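Side-chain contacts in cell division protein FtsI/penicillin binding protein 2 (Legionella pneumophila subsp. pneumophila ATCC 43290, PDB 4ZTK), which probably cross-links peptidoglycan in cell division as a D,D-transpeptidase, using a penicillin-binding domain of the beta-lactamase clan: residues F59-K64 against L68-S73; T81-I86 against V137-V142. All coordinates share one frame; numbering follows the deposited sequence.

Overall arrangement
Both contacts lie within the penicillin-binding transpeptidase domain, in series along the chain. Contact 1 closes before contact 2 opens. Contact 1 packs the end of strand 56-63, an outermost strand of the five-stranded antiparallel sheet, against the loop that follows it. That loop leads on to helix 83-92, whose start carries contact 2. There the helix meets helix 136-146 in the helical part of the domain. The two centres are about 28 Å apart, on opposite sides of the chain's centre, and the nearest atoms are about 11 Å apart. Contact 1 is therefore packing at the sheet margin, whereas contact 2 lies at the probable active site.

Contact 1 of 2, residues F59-K64 against L68-S73; sequences FAESSK and LESWKS
The carboxylate of E61 reaches from the strand to S70 and W71 in the loop. Its CG sits between the backbone N and the carbonyl carbon (chi1 63°), and the chain is extended beyond it. This carries both oxygens across to the loop. OE2 of E61 accepts from the backbone N of W71 at 2.7 Å, in a nearly straight bond of 172°. The N-H arrives on the syn side, somewhat out of the carboxylate plane. This bond ties the loop backbone to the strand. The S70 OG bond to OE1 of E61 is modelled too short to trust in detail. S70 OG also accepts from the backbone N of K72 at 2.9 Å, which makes an ST turn.

E61 OE2 also lies at the edge of the W71 indole, 3.2 Å from CD1. The carboxylate and indole planes are 51° apart, so the two groups do not stack. NE1 of W71 is hydrogen-bonded to OG of S43 in strand 43-49, and the W71 ring meets F76 edge-to-face.

F59 approaches the loop with the far end of its ring. CZ of F59 points at the backbone O of W71, 3.5 Å away, which lies at the ring edge and in its plane. CE1 of F59 meets the aliphatic CG of K72 at 3.6 Å, from an oblique direction. At the other end of the contact, CB of S63 touches CD1 of L68 at 4.0 Å.

The amino group of K72 lies 4.3 Å from OE1 of E61, beyond a salt bridge. Its charge may still favour the ionised carboxylate, as would the N-H of W71. Through that N-H, E61 anchors the loop at W71 to the sheet-edge strand.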
loop_
_atom_site.group_PDB
_atom_site.type_symbol
_atom_site.label_atom_id
_atom_site.label_comp_id
_atom_site.label_asym_id
_atom_site.label_seq_id
_atom_site.Cartn_x
_atom_site.Cartn_y
_atom_site.Cartn_z
ATOM N N PHE A 59 3.465 11.454 -9.890
ATOM C CA PHE A 59 4.525 10.502 -9.596
ATOM C C PHE A 59 5.819 11.285 -9.435
ATOM O O PHE A 59 6.249 11.968 -10.359
ATOM C CB PHE A 59 4.658 9.507 -10.753
ATOM C CG PHE A 59 5.587 8.356 -10.472
ATOM C CD1 PHE A 59 6.964 8.525 -10.506
ATOM C CD2 PHE A 59 5.082 7.098 -10.201
ATOM C CE1 PHE A 59 7.813 7.466 -10.252
ATOM C CE2 PHE A 59 5.929 6.031 -9.947
ATOM C CZ PHE A 59 7.296 6.217 -9.973
ATOM N N ALA A 60 6.438 11.200 -8.263
ATOM C CA ALA A 60 7.732 11.845 -8.060
ATOM C C ALA A 60 8.646 10.997 -7.192
ATOM O O ALA A 60 8.194 10.326 -6.262
ATOM C CB ALA A 60 7.560 13.226 -7.451
ATOM N N GLU A 61 9.935 11.032 -7.504
ATOM C CA GLU A 61 10.928 10.324 -6.707
ATOM C C GLU A 61 12.158 11.191 -6.469
ATOM O O GLU A 61 12.434 12.116 -7.229
ATOM C CB GLU A 61 11.323 8.998 -7.374
ATOM C CG GLU A 61 11.999 9.152 -8.729
ATOM C CD GLU A 61 12.240 7.817 -9.423
ATOM O OE1 GLU A 61 12.155 7.771 -10.670
ATOM O OE2 GLU A 61 12.517 6.818 -8.728
ATOM N N SER A 62 12.884 10.887 -5.402
ATOM C CA SER A 62 14.114 11.587 -5.067
ATOM C C SER A 62 15.119 10.569 -4.550
ATOM O O SER A 62 14.770 9.718 -3.729
ATOM C CB SER A 62 13.849 12.646 -3.997
ATOM O OG SER A 62 15.017 13.399 -3.716
ATOM N N SER A 63 16.354 10.646 -5.043
ATOM C CA SER A 63 17.411 9.717 -4.640
ATOM C C SER A 63 18.681 10.475 -4.291
ATOM O O SER A 63 19.063 11.401 -5.003
ATOM C CB SER A 63 17.708 8.716 -5.757
ATOM O OG SER A 63 16.585 7.892 -6.016
ATOM N N LYS A 64 19.340 10.080 -3.205
ATOM C CA LYS A 64 20.516 10.814 -2.740
ATOM C C LYS A 64 21.769 10.539 -3.571
ATOM O O LYS A 64 22.591 11.434 -3.776
ATOM C CB LYS A 64 20.780 10.577 -1.244
ATOM C CG LYS A 64 21.157 9.154 -0.853
ATOM C CD LYS A 64 21.683 9.118 0.582
ATOM C CE LYS A 64 21.777 7.700 1.129
ATOM N NZ LYS A 64 22.702 6.836 0.344
ATOM N N LEU A 68 20.820 4.277 -8.988
ATOM C CA LEU A 68 19.560 3.649 -8.606
ATOM C C LEU A 68 18.629 3.486 -9.800
ATOM O O LEU A 68 18.522 4.377 -10.645
ATOM C CB LEU A 68 18.847 4.451 -7.515
ATOM C CG LEU A 68 19.338 4.307 -6.075
ATOM C CD1 LEU A 68 20.170 5.516 -5.678
ATOM C CD2 LEU A 68 18.158 4.115 -5.130
ATOM N N GLU A 69 17.963 2.339 -9.871
ATOM C CA GLU A 69 16.892 2.160 -10.836
ATOM C C GLU A 69 15.725 3.033 -10.412
ATOM O O GLU A 69 15.417 3.135 -9.225
ATOM C CB GLU A 69 16.448 0.702 -10.903
ATOM C CG GLU A 69 15.244 0.479 -11.806
ATOM C CD GLU A 69 14.758 -0.954 -11.794
ATOM O OE1 GLU A 69 13.868 -1.287 -12.606
ATOM O OE2 GLU A 69 15.265 -1.746 -10.972
ATOM N N SER A 70 15.085 3.678 -11.379
ATOM C CA SER A 70 13.932 4.508 -11.088
ATOM C C SER A 70 12.789 3.683 -10.505
ATOM O O SER A 70 12.587 2.530 -10.885
ATOM C CB SER A 70 13.456 5.220 -12.351
ATOM O OG SER A 70 12.201 5.836 -12.124
ATOM N N TRP A 71 12.033 4.285 -9.592
ATOM C CA TRP A 71 10.830 3.657 -9.062
ATOM C C TRP A 71 9.733 3.550 -10.118
ATOM O O TRP A 71 8.684 2.964 -9.866
ATOM C CB TRP A 71 10.304 4.424 -7.848
ATOM C CG TRP A 71 11.129 4.228 -6.626
ATOM C CD1 TRP A 71 12.071 5.077 -6.124
ATOM C CD2 TRP A 71 11.091 3.101 -5.744
ATOM N NE1 TRP A 71 12.621 4.550 -4.980
ATOM C CE2 TRP A 71 12.036 3.338 -4.726
ATOM C CE3 TRP A 71 10.350 1.914 -5.717
ATOM C CZ2 TRP A 71 12.258 2.431 -3.691
ATOM C CZ3 TRP A 71 10.571 1.014 -4.690
ATOM C CH2 TRP A 71 11.518 1.279 -3.690
ATOM N N LYS A 72 9.966 4.129 -11.294
ATOM C CA LYS A 72 9.030 3.985 -12.399
ATOM C C LYS A 72 8.978 2.531 -12.852
ATOM O O LYS A 72 7.958 2.071 -13.363
ATOM C CB LYS A 72 9.426 4.876 -13.581
ATOM C CG LYS A 72 9.303 6.378 -13.338
ATOM C CD LYS A 72 9.128 7.121 -14.662
ATOM C CE LYS A 72 9.219 8.633 -14.498
ATOM N NZ LYS A 72 10.630 9.109 -14.463
ATOM N N SER A 73 10.077 1.806 -12.656
ATOM C CA SER A 73 10.152 0.414 -13.099
ATOM C C SER A 73 10.552 -0.587 -12.007
ATOM O O SER A 73 10.404 -1.797 -12.190
ATOM C CB SER A 73 11.104 0.292 -14.291
ATOM O OG SER A 73 12.387 0.807 -13.979
#

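Contact 2 of 2, residues T81-I86 against V137-V142; sequences TIKPFI and VCLIRV
K83 turns its CG beside the backbone N (chi1 -75°), and its chain runs on extended until it bends at the last torsion (chi4 61°). This lays the methylenes across the branch of L139. CG of K83 is 3.7 Å from CG of L139, and CE of K83 comes within 4.0 Å of L139 CB. The two side chains cross at a slant, with the lysine touching through its aliphatic flank.

I86 sits one turn further along its helix. With chi1 at -66° its CG2 is anti to the backbone N, beside the carbonyl carbon, and this methyl faces the other helix. It reaches CD1 of L139 at 4.0 Å and CG1 of V142 at 4.1 Å. L139 therefore lies against both K83 and I86, and its CD1 is also 3.8 Å from the backbone O of K83. The side chains meet through carbon atoms only, and the segments share no hydrogen bond. I151 and L155 of helix 148-157 also pack on I86, while A130 of helix 127-133 touches L139.

The amino group of K83 extends past this apolar patch. It is hydrogen-bonded to S80 OG and to N136 OD1, at the start of helix 136-146. S80 and K83 fit the SxxK pattern at a helix start, with K248 in a K(T/S)G-type motif beside it. N136 is probably the asparagine of the SxN motif. As in other penicillin-binding proteins, S80 would probably be the acylated serine, and the contact probably borders a transpeptidase active site of the serine beta-lactamase fold.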
loop_
_atom_site.group_PDB
_atom_site.type_symbol
_atom_site.label_atom_id
_atom_site.label_comp_id
_atom_site.label_asym_id
_atom_site.label_seq_id
_atom_site.Cartn_x
_atom_site.Cartn_y
_atom_site.Cartn_z
ATOM N N THR A 81 1.228 -4.305 3.125
ATOM C CA THR A 81 0.196 -3.620 2.343
ATOM C C THR A 81 -0.647 -4.617 1.533
ATOM O O THR A 81 -1.675 -4.245 0.974
ATOM C CB THR A 81 0.764 -2.508 1.410
ATOM O OG1 THR A 81 1.639 -3.088 0.429
ATOM C CG2 THR A 81 1.516 -1.457 2.221
ATOM N N ILE A 82 -0.222 -5.881 1.493
ATOM C CA ILE A 82 -1.029 -6.942 0.879
ATOM C C ILE A 82 -2.190 -7.364 1.783
ATOM O O ILE A 82 -3.198 -7.877 1.305
ATOM C CB ILE A 82 -0.189 -8.204 0.550
ATOM C CG1 ILE A 82 -0.932 -9.119 -0.425
ATOM C CG2 ILE A 82 0.132 -9.009 1.814
ATOM C CD1 ILE A 82 -1.234 -8.489 -1.727
ATOM N N LYS A 83 -2.038 -7.151 3.090
ATOM C CA LYS A 83 -2.976 -7.681 4.083
ATOM C C LYS A 83 -4.461 -7.360 3.848
ATOM O O LYS A 83 -5.303 -8.242 4.017
ATOM C CB LYS A 83 -2.546 -7.297 5.511
ATOM C CG LYS A 83 -1.359 -8.109 6.046
ATOM C CD LYS A 83 -0.924 -7.626 7.429
ATOM C CE LYS A 83 -0.012 -8.642 8.124
ATOM N NZ LYS A 83 1.246 -8.905 7.369
ATOM N N PRO A 84 -4.792 -6.105 3.470
ATOM C CA PRO A 84 -6.202 -5.808 3.178
ATOM C C PRO A 84 -6.807 -6.699 2.096
ATOM O O PRO A 84 -7.996 -7.017 2.171
ATOM C CB PRO A 84 -6.158 -4.359 2.681
ATOM C CG PRO A 84 -4.991 -3.768 3.385
ATOM C CD PRO A 84 -3.966 -4.880 3.446
ATOM N N PHE A 85 -6.003 -7.096 1.114
ATOM C CA PHE A 85 -6.493 -7.930 0.017
ATOM C C PHE A 85 -6.655 -9.392 0.436
ATOM O O PHE A 85 -7.581 -10.074 -0.013
ATOM C CB PHE A 85 -5.582 -7.795 -1.205
ATOM C CG PHE A 85 -5.427 -6.371 -1.675
ATOM C CD1 PHE A 85 -6.355 -5.810 -2.539
ATOM C CD2 PHE A 85 -4.368 -5.589 -1.235
ATOM C CE1 PHE A 85 -6.222 -4.493 -2.969
ATOM C CE2 PHE A 85 -4.228 -4.272 -1.659
ATOM C CZ PHE A 85 -5.163 -3.724 -2.532
ATOM N N ILE A 86 -5.755 -9.865 1.296
ATOM C CA ILE A 86 -5.898 -11.187 1.899
ATOM C C ILE A 86 -7.212 -11.242 2.668
ATOM O O ILE A 86 -7.992 -12.177 2.518
ATOM C CB ILE A 86 -4.743 -11.500 2.872
ATOM C CG1 ILE A 86 -3.417 -11.626 2.123
ATOM C CG2 ILE A 86 -5.026 -12.775 3.656
ATOM C CD1 ILE A 86 -3.350 -12.808 1.182
ATOM N N VAL A 137 0.759 -13.365 12.319
ATOM C CA VAL A 137 0.281 -14.729 12.545
ATOM C C VAL A 137 -1.210 -14.860 12.220
ATOM O O VAL A 137 -1.633 -15.854 11.636
ATOM C CB VAL A 137 0.593 -15.222 13.979
ATOM C CG1 VAL A 137 -0.111 -16.545 14.270
ATOM C CG2 VAL A 137 2.093 -15.376 14.162
ATOM N N CYS A 138 -1.992 -13.838 12.556
ATOM C CA CYS A 138 -3.427 -13.867 12.282
ATOM C C CYS A 138 -3.747 -13.821 10.792
ATOM O O CYS A 138 -4.558 -14.611 10.309
ATOM C CB CYS A 138 -4.162 -12.741 13.017
ATOM S SG CYS A 138 -4.160 -12.923 14.826
ATOM N N LEU A 139 -3.124 -12.897 10.065
ATOM C CA LEU A 139 -3.365 -12.801 8.630
ATOM C C LEU A 139 -2.883 -14.051 7.898
ATOM O O LEU A 139 -3.493 -14.481 6.912
ATOM C CB LEU A 139 -2.723 -11.546 8.032
ATOM C CG LEU A 139 -3.643 -10.327 7.914
ATOM C CD1 LEU A 139 -4.817 -10.623 6.987
ATOM C CD2 LEU A 139 -4.139 -9.895 9.283
ATOM N N ILE A 140 -1.792 -14.635 8.382
ATOM C CA ILE A 140 -1.295 -15.869 7.792
ATOM C C ILE A 140 -2.325 -16.982 7.962
ATOM O O ILE A 140 -2.628 -17.715 7.019
ATOM C CB ILE A 140 0.033 -16.310 8.408
ATOM C CG1 ILE A 140 1.168 -15.390 7.956
ATOM C CG2 ILE A 140 0.333 -17.725 7.979
ATOM C CD1 ILE A 140 2.503 -15.668 8.654
ATOM N N ARG A 141 -2.869 -17.091 9.169
ATOM C CA ARG A 141 -3.899 -18.079 9.451
ATOM C C ARG A 141 -5.115 -17.842 8.557
ATOM O O ARG A 141 -5.671 -18.780 7.995
ATOM C CB ARG A 141 -4.291 -18.047 10.933
ATOM C CG ARG A 141 -5.410 -19.006 11.297
ATOM C CD ARG A 141 -5.461 -19.276 12.796
ATOM N NE ARG A 141 -5.510 -18.045 13.583
ATOM C CZ ARG A 141 -5.729 -18.006 14.894
ATOM N NH1 ARG A 141 -5.756 -16.843 15.534
ATOM N NH2 ARG A 141 -5.928 -19.132 15.566
ATOM N N VAL A 142 -5.509 -16.583 8.415
ATOM C CA VAL A 142 -6.611 -16.224 7.534
ATOM C C VAL A 142 -6.345 -16.704 6.104
ATOM O O VAL A 142 -7.202 -17.327 5.478
ATOM C CB VAL A 142 -6.858 -14.703 7.558
ATOM C CG1 VAL A 142 -7.708 -14.269 6.378
ATOM C CG2 VAL A 142 -7.515 -14.303 8.871
#